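Local coordinates for chorismate mutase (Paraburkholderia phymatum, PDB 5TS9), which probably catalyses the rearrangement of chorismate to prephenate, as an all-helical chorismate mutase of the type II family, at residues 25-37 with 77-89. Residues are numbered along the deposited sequence; the frame is centred on the assembly and turned at random. Where two conformers were deposited one is given.
Sequences RLNTADQVALSKW and QVEANKEVQYALL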
# COMPACT_ATOMS: atom_id res chain seq x y z
N ARG A 25 10.02 11.02 -3.99
CA ARG A 25 10.12 10.37 -2.69
C ARG A 25 9.89 8.88 -2.83
O ARG A 25 10.61 8.07 -2.23
CB ARG A 25 9.10 10.97 -1.71
CG ARG A 25 9.41 10.63 -0.24
CD ARG A 25 8.28 10.96 0.70
NE ARG A 25 8.74 10.86 2.08
CZ ARG A 25 8.90 9.71 2.73
NH1 ARG A 25 8.59 8.56 2.15
NH2 ARG A 25 9.36 9.72 3.98
N LEU A 26 8.89 8.50 -3.63
CA LEU A 26 8.60 7.09 -3.85
C LEU A 26 9.82 6.36 -4.39
O LEU A 26 10.09 5.23 -4.00
CB LEU A 26 7.42 6.97 -4.82
CG LEU A 26 6.86 5.56 -5.05
CD1 LEU A 26 6.34 4.93 -3.72
CD2 LEU A 26 5.74 5.66 -6.09
N ASN A 27 10.60 7.01 -5.25
CA ASN A 27 11.70 6.33 -5.92
C ASN A 27 12.85 5.97 -4.98
O ASN A 27 13.67 5.13 -5.33
CB ASN A 27 12.23 7.18 -7.09
CG ASN A 27 11.40 6.99 -8.36
OD1 ASN A 27 10.94 5.89 -8.68
ND2 ASN A 27 11.20 8.08 -9.10
N THR A 28 12.95 6.61 -3.80
CA THR A 28 13.93 6.14 -2.82
C THR A 28 13.64 4.70 -2.36
O THR A 28 14.55 4.03 -1.87
CB THR A 28 13.96 7.03 -1.58
OG1 THR A 28 12.69 6.96 -0.91
CG2 THR A 28 14.29 8.48 -1.96
N ALA A 29 12.39 4.23 -2.49
CA ALA A 29 12.07 2.84 -2.12
C ALA A 29 12.97 1.83 -2.83
O ALA A 29 13.35 0.80 -2.24
CB ALA A 29 10.60 2.54 -2.45
N ASP A 30 13.33 2.09 -4.09
CA ASP A 30 14.21 1.17 -4.80
C ASP A 30 15.54 1.01 -4.08
O ASP A 30 16.04 -0.11 -3.92
CB ASP A 30 14.45 1.64 -6.23
CG ASP A 30 13.16 1.78 -7.02
OD1 ASP A 30 12.11 2.03 -6.40
OD2 ASP A 30 13.21 1.64 -8.26
N GLN A 31 16.12 2.12 -3.61
CA GLN A 31 17.40 2.00 -2.93
C GLN A 31 17.25 1.52 -1.49
O GLN A 31 18.17 0.88 -0.97
CB GLN A 31 18.15 3.33 -2.96
CG GLN A 31 18.90 3.61 -4.27
CD GLN A 31 20.23 2.88 -4.33
OE1 GLN A 31 20.79 2.51 -3.29
NE2 GLN A 31 20.76 2.69 -5.53
N VAL A 32 16.13 1.82 -0.82
CA VAL A 32 15.97 1.26 0.52
C VAL A 32 15.77 -0.26 0.45
O VAL A 32 16.32 -1.01 1.27
CB VAL A 32 14.83 1.98 1.27
CG1 VAL A 32 14.46 1.20 2.53
CG2 VAL A 32 15.25 3.45 1.61
N ALA A 33 15.02 -0.72 -0.55
CA ALA A 33 14.85 -2.16 -0.77
C ALA A 33 16.20 -2.86 -0.96
O ALA A 33 16.45 -3.90 -0.36
CB ALA A 33 13.96 -2.41 -1.98
N LEU A 34 17.06 -2.29 -1.80
CA LEU A 34 18.40 -2.86 -2.00
C LEU A 34 19.15 -3.00 -0.68
O LEU A 34 19.78 -4.04 -0.41
CB LEU A 34 19.21 -1.98 -2.95
CG LEU A 34 18.79 -1.89 -4.42
CD1 LEU A 34 19.62 -0.82 -5.15
CD2 LEU A 34 18.92 -3.27 -5.09
N SER A 35 19.14 -1.94 0.13
CA SER A 35 19.85 -1.98 1.40
C SER A 35 19.28 -3.06 2.30
O SER A 35 20.03 -3.77 2.99
CB SER A 35 19.76 -0.62 2.08
OG SER A 35 20.27 -0.71 3.40
N LYS A 36 17.96 -3.19 2.35
CA LYS A 36 17.34 -4.20 3.20
C LYS A 36 17.56 -5.60 2.64
O LYS A 36 17.64 -6.56 3.40
CB LYS A 36 15.86 -3.89 3.38
CG LYS A 36 15.66 -2.68 4.30
CD LYS A 36 14.20 -2.34 4.50
CE LYS A 36 14.06 -1.13 5.45
NZ LYS A 36 12.70 -0.48 5.22
N TRP A 37 17.68 -5.73 1.31
CA TRP A 37 18.08 -6.99 0.72
C TRP A 37 19.50 -7.39 1.15
O TRP A 37 19.75 -8.55 1.47
CB TRP A 37 17.99 -6.89 -0.82
CG TRP A 37 18.58 -8.09 -1.58
CD1 TRP A 37 19.88 -8.26 -1.99
CD2 TRP A 37 17.87 -9.25 -2.02
NE1 TRP A 37 20.01 -9.47 -2.65
CE2 TRP A 37 18.79 -10.09 -2.67
CE3 TRP A 37 16.53 -9.67 -1.92
CZ2 TRP A 37 18.43 -11.32 -3.24
CZ3 TRP A 37 16.17 -10.88 -2.48
CH2 TRP A 37 17.11 -11.70 -3.12
N GLN A 77 2.60 8.62 2.32
CA GLN A 77 3.92 8.49 1.69
C GLN A 77 4.66 7.27 2.18
O GLN A 77 5.34 6.59 1.40
CB GLN A 77 4.79 9.73 1.96
CG GLN A 77 4.25 11.05 1.48
CD GLN A 77 3.62 10.98 0.10
OE1 GLN A 77 4.31 10.87 -0.91
NE2 GLN A 77 2.29 11.09 0.05
N VAL A 78 4.61 6.99 3.49
CA VAL A 78 5.39 5.86 3.98
C VAL A 78 4.74 4.54 3.57
O VAL A 78 5.44 3.58 3.25
CB VAL A 78 5.63 5.95 5.49
CG1 VAL A 78 6.39 7.21 5.83
CG2 VAL A 78 4.32 5.92 6.24
N GLU A 79 3.41 4.48 3.49
CA GLU A 79 2.75 3.25 3.03
C GLU A 79 3.02 2.99 1.55
O GLU A 79 3.19 1.85 1.14
CB GLU A 79 1.24 3.32 3.27
CG GLU A 79 0.85 3.35 4.74
CD GLU A 79 1.26 2.09 5.47
OE1 GLU A 79 1.20 1.00 4.87
OE2 GLU A 79 1.65 2.19 6.65
N ALA A 80 3.04 4.04 0.73
CA ALA A 80 3.35 3.81 -0.68
C ALA A 80 4.79 3.31 -0.83
O ALA A 80 5.08 2.43 -1.64
CB ALA A 80 3.14 5.09 -1.49
N ASN A 81 5.69 3.86 -0.02
CA ASN A 81 7.08 3.44 -0.06
C ASN A 81 7.22 1.97 0.34
O ASN A 81 7.94 1.21 -0.32
CB ASN A 81 7.90 4.36 0.84
CG ASN A 81 9.31 4.61 0.30
OD1 ASN A 81 10.21 3.80 0.49
ND2 ASN A 81 9.49 5.72 -0.39
N LYS A 82 6.55 1.56 1.41
CA LYS A 82 6.58 0.14 1.79
C LYS A 82 5.95 -0.75 0.71
O LYS A 82 6.44 -1.85 0.47
CB LYS A 82 5.88 -0.06 3.14
CG LYS A 82 6.52 0.77 4.27
CD LYS A 82 5.99 0.40 5.65
CE LYS A 82 4.54 0.81 5.80
NZ LYS A 82 4.05 0.49 7.20
N GLU A 83 4.87 -0.29 0.06
CA GLU A 83 4.28 -1.06 -1.04
C GLU A 83 5.33 -1.43 -2.08
O GLU A 83 5.41 -2.58 -2.54
CB GLU A 83 3.17 -0.23 -1.70
CG GLU A 83 2.57 -0.85 -2.94
CD GLU A 83 1.36 -0.07 -3.48
OE1 GLU A 83 0.73 -0.54 -4.44
OE2 GLU A 83 1.03 1.00 -2.93
N VAL A 84 6.15 -0.47 -2.48
CA VAL A 84 7.20 -0.74 -3.45
C VAL A 84 8.24 -1.68 -2.84
O VAL A 84 8.63 -2.67 -3.46
CB VAL A 84 7.83 0.57 -3.93
CG1 VAL A 84 9.05 0.30 -4.82
CG2 VAL A 84 6.80 1.39 -4.71
N GLN A 85 8.68 -1.40 -1.61
CA GLN A 85 9.73 -2.21 -1.01
C GLN A 85 9.31 -3.67 -0.90
O GLN A 85 10.09 -4.58 -1.22
CB GLN A 85 10.12 -1.67 0.37
CG GLN A 85 10.79 -0.32 0.38
CD GLN A 85 11.10 0.13 1.80
OE1 GLN A 85 11.64 -0.64 2.60
NE2 GLN A 85 10.75 1.38 2.12
N TYR A 86 8.11 -3.93 -0.39
CA TYR A 86 7.69 -5.32 -0.22
C TYR A 86 7.63 -6.04 -1.57
O TYR A 86 8.00 -7.21 -1.67
CB TYR A 86 6.32 -5.40 0.46
CG TYR A 86 6.31 -5.22 1.96
CD1 TYR A 86 7.05 -6.06 2.79
CD2 TYR A 86 5.53 -4.23 2.54
CE1 TYR A 86 7.02 -5.91 4.18
CE2 TYR A 86 5.49 -4.06 3.91
CZ TYR A 86 6.23 -4.91 4.73
OH TYR A 86 6.22 -4.73 6.10
N ALA A 87 7.14 -5.35 -2.60
CA ALA A 87 6.98 -5.99 -3.91
C ALA A 87 8.34 -6.27 -4.54
O ALA A 87 8.56 -7.36 -5.10
CB ALA A 87 6.14 -5.10 -4.83
N LEU A 88 9.25 -5.30 -4.48
CA LEU A 88 10.59 -5.49 -5.03
C LEU A 88 11.30 -6.64 -4.32
O LEU A 88 11.91 -7.49 -4.97
CB LEU A 88 11.41 -4.21 -4.89
CG LEU A 88 11.03 -3.00 -5.75
CD1 LEU A 88 11.98 -1.88 -5.40
CD2 LEU A 88 11.17 -3.37 -7.24
N LEU A 89 11.27 -6.65 -2.98
CA LEU A 89 11.98 -7.68 -2.25
C LEU A 89 11.46 -9.06 -2.60
O LEU A 89 12.24 -10.00 -2.76
CB LEU A 89 11.86 -7.44 -0.75
CG LEU A 89 12.75 -6.31 -0.25
CD1 LEU A 89 12.31 -5.94 1.12
CD2 LEU A 89 14.26 -6.74 -0.29
O HOH W 1 7.31 7.62 -0.38
O HOH W 2 12.28 5.42 1.47
O HOH W 3 11.85 2.84 4.86
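A29 and A33 mark where the two helices run closest in register, which their small side chains allow: A29 CA lies 5.4 Å from N81 CA, and A33 CA 5.1 Å from Q85 CA. The axes of the two segments come within 8.4 Å. On the apolar flank, the two methyls of V84 part between A29 and L26, CG1 on A29 CB at 3.6 Å and CG2 against L26 CD1, while L88 CD1 lies over D30 CA and A33 CB. D30 turns its carboxylate to H158 of helix 156-165. With N-to-C directions 39° apart, N81 and Q85 enter successive holes, one among R25, L26, T28 and A29, the next among A29, V32, A33 and K36: knobs-into-holes packing, both knobs from 77-89, within the all-helical chorismate mutase type II domain. The other flank is polar and watered. K36 NZ meets Q85 OE1 at 2.8 Å, on a lone pair in the carbonyl plane (C=O...N 137°); the same ammonium also bonds V43 O. Q85, extended beyond CG, gives NE2 to N81 OD1 at 3.0 Å; with the K36 bond and N81's waters, this supports both modelled amide orientations. One water joins R25 NH1, Q77 O and N81 ND2; a second donates to T28 OG1 and N81 OD1.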